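Local atomic coordinates of Rho guanine nucleotide exchange factor 3 (Mus musculus, PDB entry 2Z0Q), a protein that acts as a guanine nucleotide exchange factor for the small GTPases RhoA and RhoB, through its DH-PH module. Residues 45-49 with 60-64. Numbering follows the deposited sequence.
Sequences YHDPM and LNQIF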
loop_
_atom_site.group_PDB
_atom_site.type_symbol
_atom_site.label_atom_id
_atom_site.label_comp_id
_atom_site.label_asym_id
_atom_site.label_seq_id
_atom_site.Cartn_x
_atom_site.Cartn_y
_atom_site.Cartn_z
ATOM N N TYR A 45 12.682 6.985 13.139
ATOM C CA TYR A 45 13.095 7.080 11.734
ATOM C C TYR A 45 13.352 8.494 11.226
ATOM O O TYR A 45 14.459 8.808 10.783
ATOM C CB TYR A 45 12.048 6.416 10.822
ATOM C CG TYR A 45 11.924 4.916 10.988
ATOM C CD1 TYR A 45 10.683 4.296 10.899
ATOM C CD2 TYR A 45 13.043 4.123 11.248
ATOM C CE1 TYR A 45 10.547 2.926 11.069
ATOM C CE2 TYR A 45 12.922 2.744 11.421
ATOM C CZ TYR A 45 11.667 2.153 11.332
ATOM O OH TYR A 45 11.521 0.800 11.519
ATOM N N HIS A 46 12.331 9.343 11.273
ATOM C CA HIS A 46 12.469 10.716 10.797
ATOM C C HIS A 46 13.502 11.553 11.553
ATOM O O HIS A 46 14.493 11.975 10.973
ATOM C CB HIS A 46 11.115 11.429 10.824
ATOM C CG HIS A 46 11.160 12.832 10.299
ATOM N ND1 HIS A 46 11.702 13.880 11.013
ATOM C CD2 HIS A 46 10.745 13.355 9.121
ATOM C CE1 HIS A 46 11.622 14.986 10.293
ATOM N NE2 HIS A 46 11.045 14.695 9.142
ATOM N N ASP A 47 13.287 11.797 12.840
ATOM C CA ASP A 47 14.246 12.605 13.599
ATOM C C ASP A 47 15.710 12.138 13.466
ATOM O O ASP A 47 16.607 12.955 13.230
ATOM C CB ASP A 47 13.858 12.662 15.076
ATOM C CG ASP A 47 12.583 13.445 15.315
ATOM O OD1 ASP A 47 12.194 14.255 14.432
ATOM O OD2 ASP A 47 11.985 13.254 16.402
ATOM N N PRO A 48 15.968 10.825 13.626
ATOM C CA PRO A 48 17.313 10.241 13.527
ATOM C C PRO A 48 17.976 10.414 12.168
ATOM O O PRO A 48 19.174 10.690 12.092
ATOM C CB PRO A 48 17.076 8.768 13.843
ATOM C CG PRO A 48 15.892 8.809 14.746
ATOM C CD PRO A 48 15.004 9.813 14.085
HETATM N N MSE A 49 17.207 10.242 11.097
HETATM C CA MSE A 49 17.759 10.373 9.753
HETATM C C MSE A 49 18.032 11.831 9.434
HETATM O O MSE A 49 18.953 12.151 8.687
HETATM C CB MSE A 49 16.814 9.744 8.701
HETATM C CG MSE A 49 16.748 8.198 8.758
HETATM SE SE MSE A 49 15.803 7.290 7.290
HETATM C CE MSE A 49 14.009 7.808 7.768
ATOM N N LEU A 60 12.548 13.431 3.401
ATOM C CA LEU A 60 12.010 13.064 4.702
ATOM C C LEU A 60 10.679 13.740 4.906
ATOM O O LEU A 60 9.772 13.163 5.519
ATOM C CB LEU A 60 12.964 13.487 5.829
ATOM C CG LEU A 60 14.284 12.724 5.934
ATOM C CD1 LEU A 60 15.175 13.356 6.999
ATOM C CD2 LEU A 60 13.992 11.276 6.273
ATOM N N ASN A 61 10.556 14.973 4.413
ATOM C CA ASN A 61 9.303 15.704 4.559
ATOM C C ASN A 61 8.236 14.998 3.755
ATOM O O ASN A 61 7.078 14.942 4.174
ATOM C CB ASN A 61 9.420 17.146 4.060
ATOM C CG ASN A 61 10.284 18.008 4.958
ATOM O OD1 ASN A 61 10.210 17.927 6.186
ATOM N ND2 ASN A 61 11.091 18.860 4.350
ATOM N N GLN A 62 8.638 14.455 2.608
ATOM C CA GLN A 62 7.704 13.761 1.736
ATOM C C GLN A 62 7.288 12.391 2.269
ATOM O O GLN A 62 6.337 11.789 1.769
ATOM C CB GLN A 62 8.297 13.581 0.339
ATOM C CG GLN A 62 7.224 13.313 -0.714
ATOM C CD GLN A 62 7.784 12.812 -2.027
ATOM O OE1 GLN A 62 8.707 13.396 -2.584
ATOM N NE2 GLN A 62 7.222 11.722 -2.530
ATOM N N ILE A 63 7.994 11.897 3.280
ATOM C CA ILE A 63 7.671 10.595 3.845
ATOM C C ILE A 63 6.923 10.666 5.178
ATOM O O ILE A 63 5.960 9.931 5.374
ATOM C CB ILE A 63 8.962 9.734 3.972
ATOM C CG1 ILE A 63 9.442 9.356 2.562
ATOM C CG2 ILE A 63 8.711 8.482 4.801
ATOM C CD1 ILE A 63 10.742 8.583 2.525
ATOM N N PHE A 64 7.326 11.557 6.081
ATOM C CA PHE A 64 6.658 11.649 7.385
ATOM C C PHE A 64 5.851 12.937 7.563
ATOM O O PHE A 64 5.119 13.111 8.544
ATOM C CB PHE A 64 7.691 11.551 8.519
ATOM C CG PHE A 64 8.693 10.454 8.337
ATOM C CD1 PHE A 64 9.711 10.567 7.383
ATOM C CD2 PHE A 64 8.628 9.299 9.116
ATOM C CE1 PHE A 64 10.643 9.545 7.209
ATOM C CE2 PHE A 64 9.561 8.272 8.947
ATOM C CZ PHE A 64 10.568 8.400 7.991
#
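The ring of Phe-64 projects from segment 60-64 into a hollow formed by Tyr-45, His-46 and Met-49. His-46 covers one face of the ring: its CB sits 3.6 Å from the Phe-64 ring centroid, almost on the ring normal, in a CH-pi contact, and its imidazole turns an edge to the same face in an offset edge-to-face pair (centroids 5.1 Å apart, planes at 80°). Tyr-45 CB, 3.6 Å from Phe-64 CE2, and the selenomethionine Met-49, whose CE lies 3.5 Å from Phe-64 CZ, approach the ring obliquely. The His-46 imidazole in turn fits against Phe-64 and, one turn earlier, Leu-60, whose CB is 4.0 Å from His-46 CD2 and whose CD2 is 3.8 Å from Met-49 CE. The local axes run nearly antiparallel (168°) and 10.6 Å apart, a gap filled mainly by side chains, though the imidazole edge also meets the Leu-60 carbonyl (His-46 CD2 to Leu-60 O 3.7 Å). Beyond the pair, Phe-152 meets the ring of Phe-64, and Ile-54 and Met-55 of the connecting loop touch Met-49 and Leu-60. The arrangement is a helical hairpin, joining the end of the long N-terminal helix 15-51 to the short helix 57-64 within the all-helical DH (RhoGEF) domain.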